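Local coordinates for protein peptide chain release factor subunit 1 (Aeropyrum pernix, PDB 3AGK) that probably directs the termination of protein synthesis in response to the stop codons UAA, UAG and UGA, as a class 1 release factor of archaea, at residues E23-W27 with E107-F111; I39-L45 with S87-L93; A77-L82 with V94-G98. Numbering follows the deposited sequence.

Contact 1. Residues E23-W27 with E107-F111; sequences ELKKW and ECFMF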
loop_
_atom_site.group_PDB
_atom_site.type_symbol
_atom_site.label_atom_id
_atom_site.label_comp_id
_atom_site.label_asym_id
_atom_site.label_seq_id
_atom_site.Cartn_x
_atom_site.Cartn_y
_atom_site.Cartn_z
ATOM N N GLU A 23 0.912 8.320 11.377
ATOM C CA GLU A 23 0.887 8.360 12.831
ATOM C C GLU A 23 -0.445 7.862 13.397
ATOM O O GLU A 23 -0.506 7.342 14.516
ATOM C CB GLU A 23 1.214 9.764 13.329
ATOM C CG GLU A 23 2.027 9.778 14.604
ATOM C CD GLU A 23 1.179 10.090 15.816
ATOM O OE1 GLU A 23 1.703 10.007 16.947
ATOM O OE2 GLU A 23 -0.011 10.424 15.634
ATOM N N LEU A 24 -1.515 8.017 12.626
ATOM C CA LEU A 24 -2.780 7.382 12.989
ATOM C C LEU A 24 -2.585 5.864 12.970
ATOM O O LEU A 24 -3.007 5.162 13.893
ATOM C CB LEU A 24 -3.913 7.803 12.041
ATOM C CG LEU A 24 -4.839 8.973 12.427
ATOM C CD1 LEU A 24 -4.289 9.820 13.584
ATOM C CD2 LEU A 24 -5.130 9.861 11.218
ATOM N N LYS A 25 -1.920 5.362 11.928
ATOM C CA LYS A 25 -1.690 3.921 11.806
ATOM C C LYS A 25 -0.926 3.359 13.007
ATOM O O LYS A 25 -1.025 2.171 13.307
ATOM C CB LYS A 25 -1.007 3.563 10.474
ATOM C CG LYS A 25 -1.941 3.676 9.263
ATOM C CD LYS A 25 -1.467 2.881 8.051
ATOM C CE LYS A 25 -0.423 3.633 7.248
ATOM N NZ LYS A 25 -0.221 3.016 5.905
ATOM N N LYS A 26 -0.196 4.225 13.708
ATOM C CA LYS A 26 0.543 3.829 14.908
ATOM C C LYS A 26 -0.354 3.432 16.086
ATOM O O LYS A 26 0.068 2.673 16.953
ATOM C CB LYS A 26 1.484 4.950 15.365
ATOM C CG LYS A 26 2.824 5.026 14.644
ATOM C CD LYS A 26 3.800 5.913 15.414
ATOM C CE LYS A 26 5.192 5.871 14.811
ATOM N NZ LYS A 26 6.207 6.478 15.718
ATOM N N TRP A 27 -1.581 3.945 16.127
ATOM C CA TRP A 27 -2.428 3.786 17.312
ATOM C C TRP A 27 -2.993 2.388 17.523
ATOM O O TRP A 27 -3.516 1.779 16.587
ATOM C CB TRP A 27 -3.565 4.799 17.278
ATOM C CG TRP A 27 -3.088 6.159 17.551
ATOM C CD1 TRP A 27 -2.178 6.865 16.824
ATOM C CD2 TRP A 27 -3.475 6.996 18.644
ATOM N NE1 TRP A 27 -1.977 8.101 17.393
ATOM C CE2 TRP A 27 -2.760 8.206 18.513
ATOM C CE3 TRP A 27 -4.365 6.847 19.715
ATOM C CZ2 TRP A 27 -2.907 9.259 19.413
ATOM C CZ3 TRP A 27 -4.504 7.894 20.614
ATOM C CH2 TRP A 27 -3.779 9.084 20.456
ATOM N N GLU A 107 -6.005 11.797 22.874
ATOM C CA GLU A 107 -6.167 12.815 21.843
ATOM C C GLU A 107 -7.429 12.656 21.003
ATOM O O GLU A 107 -7.953 11.556 20.841
ATOM C CB GLU A 107 -4.955 12.817 20.918
ATOM C CG GLU A 107 -3.939 13.881 21.242
ATOM C CD GLU A 107 -3.512 14.640 20.010
ATOM O OE1 GLU A 107 -4.398 14.992 19.198
ATOM O OE2 GLU A 107 -2.296 14.884 19.854
ATOM N N CYS A 108 -7.896 13.769 20.447
ATOM C CA CYS A 108 -9.045 13.761 19.554
ATOM C C CYS A 108 -8.701 14.427 18.229
ATOM O O CYS A 108 -8.770 15.647 18.123
ATOM C CB CYS A 108 -10.215 14.499 20.199
ATOM S SG CYS A 108 -11.847 13.958 19.631
ATOM N N PHE A 109 -8.329 13.640 17.221
ATOM C CA PHE A 109 -8.003 14.206 15.913
ATOM C C PHE A 109 -9.290 14.611 15.209
ATOM O O PHE A 109 -10.259 13.858 15.214
ATOM C CB PHE A 109 -7.204 13.216 15.056
ATOM C CG PHE A 109 -5.974 12.676 15.738
ATOM C CD1 PHE A 109 -6.067 11.620 16.635
ATOM C CD2 PHE A 109 -4.725 13.224 15.483
ATOM C CE1 PHE A 109 -4.939 11.121 17.271
ATOM C CE2 PHE A 109 -3.588 12.731 16.113
ATOM C CZ PHE A 109 -3.697 11.678 17.008
ATOM N N MET A 110 -9.322 15.814 14.640
ATOM C CA MET A 110 -10.492 16.225 13.875
ATOM C C MET A 110 -10.080 17.006 12.648
ATOM O O MET A 110 -9.283 17.913 12.745
ATOM C CB MET A 110 -11.463 17.057 14.712
ATOM C CG MET A 110 -12.762 17.313 13.942
ATOM S SD MET A 110 -14.017 18.288 14.783
ATOM C CE MET A 110 -13.096 19.738 15.273
ATOM N N PHE A 111 -10.620 16.658 11.487
ATOM C CA PHE A 111 -10.308 17.418 10.280
ATOM C C PHE A 111 -11.310 17.215 9.155
ATOM O O PHE A 111 -12.226 16.367 9.240
ATOM C CB PHE A 111 -8.907 17.074 9.775
ATOM C CG PHE A 111 -8.731 15.627 9.439
ATOM C CD1 PHE A 111 -8.860 15.187 8.130
ATOM C CD2 PHE A 111 -8.445 14.704 10.432
ATOM C CE1 PHE A 111 -8.706 13.855 7.810
ATOM C CE2 PHE A 111 -8.289 13.358 10.123
ATOM C CZ PHE A 111 -8.417 12.932 8.806
#
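The last part of helix 14-24 and the type I beta turn from Leu24 to Trp27 pack on strand 107-111, an outermost strand of the four-stranded antiparallel sheet in the N-terminal domain of the eRF1 family (eRF1 domain 1). The contact is small, 225 Å² in all, and centres on the ring of Phe109. Glu23 touches it lightly: Glu23 OE2 lies 4.1 Å from Phe109 CZ. Leu24 meets it better. The CA-to-CB bond of Leu24 points sideways, yet Leu24 CD1 sits 3.7 Å from the centroid of the Phe109 ring, almost exactly on the ring normal. This is a CH-pi contact over the face. The turn is closed by a hydrogen bond of 2.9 Å from Trp27 N to Leu24 O. It carries Lys25 and Lys26 away from the strand. Lys25 instead forms a salt bridge with Glu134. Trp27 then points toward the strand again. Its six-membered ring and the Phe109 ring form an offset edge-to-face pair, with centroids 5.3 Å apart and planes at 86°. The edge of Phe109 is turned to the face of Trp27. Phe128 meets the Trp27 ring and also touches Phe109, so it extends the aromatic cluster. Beyond the stack, Trp27 CH2 reaches the aliphatic part of Glu107, 3.9 Å from Glu107 CB.

Contact 2. Residues I39-L45 with S87-L93; sequences IPPGRPL and STPPNGL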
loop_
_atom_site.group_PDB
_atom_site.type_symbol
_atom_site.label_atom_id
_atom_site.label_comp_id
_atom_site.label_asym_id
_atom_site.label_seq_id
_atom_site.Cartn_x
_atom_site.Cartn_y
_atom_site.Cartn_z
ATOM N N ILE A 39 -18.146 11.778 8.836
ATOM C CA ILE A 39 -19.425 12.446 8.624
ATOM C C ILE A 39 -19.523 13.123 7.261
ATOM O O ILE A 39 -18.819 14.089 6.992
ATOM C CB ILE A 39 -19.665 13.506 9.698
ATOM C CG1 ILE A 39 -19.480 12.897 11.102
ATOM C CG2 ILE A 39 -21.041 14.157 9.501
ATOM C CD1 ILE A 39 -19.427 13.943 12.219
ATOM N N PRO A 40 -20.402 12.616 6.390
ATOM C CA PRO A 40 -20.545 13.203 5.052
ATOM C C PRO A 40 -21.131 14.609 5.108
ATOM O O PRO A 40 -21.746 14.989 6.101
ATOM C CB PRO A 40 -21.538 12.259 4.364
ATOM C CG PRO A 40 -21.446 10.982 5.130
ATOM C CD PRO A 40 -21.207 11.393 6.547
ATOM N N PRO A 41 -20.954 15.383 4.035
ATOM C CA PRO A 41 -21.521 16.737 4.014
ATOM C C PRO A 41 -23.053 16.699 4.087
ATOM O O PRO A 41 -23.668 17.548 4.720
ATOM C CB PRO A 41 -21.049 17.299 2.669
ATOM C CG PRO A 41 -19.906 16.418 2.251
ATOM C CD PRO A 41 -20.196 15.068 2.813
ATOM N N GLY A 42 -23.667 15.708 3.462
ATOM C CA GLY A 42 -25.111 15.589 3.537
ATOM C C GLY A 42 -25.684 15.368 4.934
ATOM O O GLY A 42 -26.895 15.465 5.127
ATOM N N ARG A 43 -24.825 15.094 5.912
ATOM C CA ARG A 43 -25.287 14.625 7.217
ATOM C C ARG A 43 -25.269 15.665 8.349
ATOM O O ARG A 43 -24.211 15.989 8.888
ATOM C CB ARG A 43 -24.473 13.399 7.624
ATOM C CG ARG A 43 -24.905 12.781 8.956
ATOM C CD ARG A 43 -26.370 12.369 8.908
ATOM N NE ARG A 43 -26.648 11.565 7.725
ATOM C CZ ARG A 43 -27.863 11.336 7.248
ATOM N NH1 ARG A 43 -28.924 11.864 7.849
ATOM N NH2 ARG A 43 -28.013 10.581 6.169
ATOM N N PRO A 44 -26.455 16.149 8.750
ATOM C CA PRO A 44 -26.600 17.138 9.833
ATOM C C PRO A 44 -25.983 16.685 11.156
ATOM O O PRO A 44 -26.233 15.564 11.621
ATOM C CB PRO A 44 -28.118 17.262 10.000
ATOM C CG PRO A 44 -28.706 16.733 8.729
ATOM C CD PRO A 44 -27.754 15.704 8.219
ATOM N N LEU A 45 -25.205 17.562 11.778
ATOM C CA LEU A 45 -24.481 17.208 12.990
ATOM C C LEU A 45 -25.420 16.876 14.152
ATOM O O LEU A 45 -25.043 16.163 15.086
ATOM C CB LEU A 45 -23.498 18.317 13.382
ATOM C CG LEU A 45 -22.357 18.637 12.404
ATOM C CD1 LEU A 45 -21.491 19.806 12.903
ATOM C CD2 LEU A 45 -21.497 17.415 12.130
ATOM N N SER A 87 -22.061 23.435 11.256
ATOM C CA SER A 87 -22.401 22.455 10.234
ATOM C C SER A 87 -21.136 21.798 9.723
ATOM O O SER A 87 -20.052 22.376 9.816
ATOM C CB SER A 87 -23.118 23.126 9.069
ATOM O OG SER A 87 -22.182 23.804 8.250
ATOM N N THR A 88 -21.279 20.595 9.176
ATOM C CA THR A 88 -20.135 19.867 8.643
ATOM C C THR A 88 -19.502 20.679 7.502
ATOM O O THR A 88 -20.217 21.352 6.759
ATOM C CB THR A 88 -20.544 18.459 8.154
ATOM O OG1 THR A 88 -20.572 18.438 6.726
ATOM C CG2 THR A 88 -21.932 18.067 8.697
ATOM N N PRO A 89 -18.158 20.653 7.383
ATOM C CA PRO A 89 -17.492 21.311 6.255
ATOM C C PRO A 89 -17.960 20.701 4.942
ATOM O O PRO A 89 -18.715 19.720 4.943
ATOM C CB PRO A 89 -16.007 20.989 6.474
ATOM C CG PRO A 89 -15.892 20.649 7.889
ATOM C CD PRO A 89 -17.190 20.039 8.304
ATOM N N PRO A 90 -17.509 21.265 3.822
ATOM C CA PRO A 90 -18.007 20.824 2.513
ATOM C C PRO A 90 -17.510 19.435 2.144
ATOM O O PRO A 90 -18.172 18.750 1.357
ATOM C CB PRO A 90 -17.427 21.864 1.550
ATOM C CG PRO A 90 -16.990 23.022 2.439
ATOM C CD PRO A 90 -16.572 22.394 3.710
ATOM N N ASN A 91 -16.371 19.027 2.696
ATOM C CA ASN A 91 -15.833 17.701 2.413
ATOM C C ASN A 91 -16.119 16.722 3.541
ATOM O O ASN A 91 -15.594 15.608 3.546
ATOM C CB ASN A 91 -14.329 17.761 2.177
ATOM C CG ASN A 91 -13.975 18.233 0.787
ATOM O OD1 ASN A 91 -14.852 18.484 -0.037
ATOM N ND2 ASN A 91 -12.680 18.352 0.516
ATOM N N GLY A 92 -16.936 17.154 4.500
ATOM C CA GLY A 92 -17.244 16.350 5.671
ATOM C C GLY A 92 -16.224 16.494 6.792
ATOM O O GLY A 92 -15.310 17.334 6.730
ATOM N N LEU A 93 -16.391 15.664 7.821
ATOM C CA LEU A 93 -15.514 15.636 8.989
ATOM C C LEU A 93 -15.049 14.219 9.252
ATOM O O LEU A 93 -15.775 13.266 8.965
ATOM C CB LEU A 93 -16.288 16.077 10.222
ATOM C CG LEU A 93 -16.393 17.517 10.675
ATOM C CD1 LEU A 93 -17.281 17.537 11.902
ATOM C CD2 LEU A 93 -15.010 18.053 11.000
#
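Two proline-rich loops at one end of the antiparallel sheet of the eRF1 N-terminal domain are joined where strands 34-39 and 93-98 meet. Thr88, Ile39 and Pro41 have the most surface covered. Ile39 pairs with Leu93 as an antiparallel hydrogen-bonded pair: Ile39 N donates to Leu93 O at 2.8 Å, and Leu93 N to Ile39 O at 3.0 Å. Their side chains lie on the same face of the sheet, with Ile39 CD1 and Leu93 CD1 4.2 Å apart, and Leu82 of helix 65-82 packs on both. Thr88 points into the other loop. Thr88 CG2 lies 4.1 Å from Ile39 CG2 and 3.5 Å from Leu45 CD2. Its hydroxyl turns back to its own loop, where Thr88 OG1 donates to Pro89 O at 2.9 Å. Pro41 follows Pro40 in a type I turn that runs to Arg43. It lies against a second type I turn, Pro89 to Gly92, with Pro41 CG 3.0 Å from Pro90 O. Gly92 closes that turn with phi positive, at 85°. A side chain there would clash with Ile39 O, which sits just 3.1 Å from Gly92 CA.

Contact 3. Residues A77-L82 with V94-G98; sequences AAMDRL and VLFCG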
loop_
_atom_site.group_PDB
_atom_site.type_symbol
_atom_site.label_atom_id
_atom_site.label_comp_id
_atom_site.label_asym_id
_atom_site.label_seq_id
_atom_site.Cartn_x
_atom_site.Cartn_y
_atom_site.Cartn_z
ATOM N N ALA A 77 -15.507 13.293 24.158
ATOM C CA ALA A 77 -14.545 14.150 23.473
ATOM C C ALA A 77 -15.055 14.483 22.080
ATOM O O ALA A 77 -15.016 15.635 21.660
ATOM C CB ALA A 77 -13.185 13.488 23.410
ATOM N N ALA A 78 -15.561 13.476 21.376
ATOM C CA ALA A 78 -16.095 13.697 20.038
ATOM C C ALA A 78 -17.319 14.633 20.059
ATOM O O ALA A 78 -17.432 15.545 19.220
ATOM C CB ALA A 78 -16.416 12.375 19.364
ATOM N N MET A 79 -18.217 14.425 21.025
ATOM C CA MET A 79 -19.360 15.333 21.196
ATOM C C MET A 79 -18.925 16.769 21.458
ATOM O O MET A 79 -19.507 17.695 20.899
ATOM C CB MET A 79 -20.300 14.883 22.311
ATOM C CG MET A 79 -21.066 13.589 21.991
ATOM S SD MET A 79 -22.219 13.064 23.295
ATOM C CE MET A 79 -21.563 11.445 23.662
ATOM N N ASP A 80 -17.931 16.937 22.330
ATOM C CA ASP A 80 -17.340 18.250 22.600
ATOM C C ASP A 80 -16.905 18.909 21.308
ATOM O O ASP A 80 -17.203 20.072 21.048
ATOM C CB ASP A 80 -16.100 18.102 23.483
ATOM C CG ASP A 80 -16.441 17.956 24.943
ATOM O OD1 ASP A 80 -17.547 18.390 25.331
ATOM O OD2 ASP A 80 -15.600 17.407 25.696
ATOM N N ARG A 81 -16.169 18.141 20.514
ATOM C CA ARG A 81 -15.628 18.606 19.255
ATOM C C ARG A 81 -16.751 19.073 18.322
ATOM O O ARG A 81 -16.646 20.121 17.677
ATOM C CB ARG A 81 -14.820 17.467 18.623
ATOM C CG ARG A 81 -13.362 17.776 18.282
ATOM C CD ARG A 81 -12.651 18.582 19.350
ATOM N NE ARG A 81 -12.728 17.956 20.668
ATOM C CZ ARG A 81 -11.689 17.453 21.326
ATOM N NH1 ARG A 81 -10.472 17.500 20.799
ATOM N NH2 ARG A 81 -11.869 16.912 22.518
ATOM N N LEU A 82 -17.835 18.302 18.256
ATOM C CA LEU A 82 -18.907 18.597 17.305
ATOM C C LEU A 82 -19.721 19.806 17.737
ATOM O O LEU A 82 -20.257 20.539 16.911
ATOM C CB LEU A 82 -19.842 17.393 17.120
ATOM C CG LEU A 82 -19.285 16.131 16.464
ATOM C CD1 LEU A 82 -20.391 15.101 16.291
ATOM C CD2 LEU A 82 -18.648 16.451 15.133
ATOM N N VAL A 94 -13.857 14.064 9.821
ATOM C CA VAL A 94 -13.487 12.782 10.416
ATOM C C VAL A 94 -12.828 12.986 11.785
ATOM O O VAL A 94 -12.020 13.905 11.975
ATOM C CB VAL A 94 -12.605 11.896 9.491
ATOM C CG1 VAL A 94 -12.757 12.285 8.024
ATOM C CG2 VAL A 94 -11.167 11.951 9.914
ATOM N N LEU A 95 -13.201 12.139 12.740
ATOM C CA LEU A 95 -12.642 12.185 14.087
ATOM C C LEU A 95 -12.042 10.852 14.503
ATOM O O LEU A 95 -12.635 9.812 14.256
ATOM C CB LEU A 95 -13.717 12.571 15.112
ATOM C CG LEU A 95 -14.128 14.046 15.198
ATOM C CD1 LEU A 95 -15.142 14.381 14.107
ATOM C CD2 LEU A 95 -14.679 14.398 16.576
ATOM N N PHE A 96 -10.874 10.889 15.140
ATOM C CA PHE A 96 -10.337 9.723 15.847
ATOM C C PHE A 96 -10.015 10.135 17.292
ATOM O O PHE A 96 -9.358 11.146 17.513
ATOM C CB PHE A 96 -9.082 9.199 15.153
ATOM C CG PHE A 96 -9.284 8.840 13.697
ATOM C CD1 PHE A 96 -8.960 9.737 12.691
ATOM C CD2 PHE A 96 -9.785 7.595 13.336
ATOM C CE1 PHE A 96 -9.143 9.401 11.349
ATOM C CE2 PHE A 96 -9.964 7.254 12.003
ATOM C CZ PHE A 96 -9.640 8.165 11.009
ATOM N N CYS A 97 -10.502 9.385 18.275
ATOM C CA CYS A 97 -10.254 9.728 19.676
ATOM C C CYS A 97 -9.971 8.474 20.487
ATOM O O CYS A 97 -10.482 7.401 20.177
ATOM C CB CYS A 97 -11.446 10.486 20.307
ATOM S SG CYS A 97 -12.033 11.938 19.399
ATOM N N GLY A 98 -9.163 8.620 21.533
ATOM C CA GLY A 98 -8.893 7.525 22.450
ATOM C C GLY A 98 -7.573 7.674 23.181
ATOM O O GLY A 98 -6.903 8.705 23.069
#
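Strand 94-98 presents alternate residues to helix 77-82. Val94, at its start, turns to the other face of the sheet and touches Phe111 and Tyr38 there. Leu95 carries most of the contact, with 72 Å² covered. Leu95 CD2 lies 3.8 Å from Ala78 CA, 3.9 Å from Ala78 CB and 3.7 Å from Arg81 CB. Leu95 CD1 is 4.2 Å from Leu82 CD2. The small Ala78 lets the helix backbone come close, so the CA atoms of Ala78 and Leu95 are 7.0 Å apart. Phe96 again faces away from the helix and meets the ring of Phe128. Here helix 65-82 packs on one face of the four-stranded antiparallel sheet of the eRF1 N-terminal domain. Strand 93-98 is an inner strand of that sheet, between 107-111 and 34-39. The axes of the two short segments approach to 9.4 Å, with 143° between their N-to-C directions, so they run roughly antiparallel. Cys97 returns to the helix side. Cys97 SG lies 4.5 Å from Ala77 CB and 4.4 Å from Ala78 CB. The same sulfur is in a disulfide with Cys108 of strand 107-111, so the bond between the strands lies beneath the helix. Arg81 also reaches toward that strand and touches Cys108 and Met110. Gly98 ends the strand with phi 156° and psi -174°, angles at which a CB would press on the carbonyl O of Cys97.

All three contacts belong to the N-terminal domain and its antiparallel sheet. Contact 3 is buried, contact 2 partly buried, and contact 1 lies at the surface on an outermost strand. Contacts 1 and 3 use neighbouring strands, joined by the Cys97-Cys108 disulfide and a probable hydrogen bond from Phe109 N to Phe96 O, but they pack on opposite faces. Contact 1 centres on aromatic rings and contact 3 is aliphatic, with a sulfur at one end. Contact 2 differs in having backbone hydrogen bonds between its segments. It continues the layer of contact 3: Leu82 CD2 lies 3.7 Å from Leu93 CD1 and 3.9 Å from Ile39 CD1.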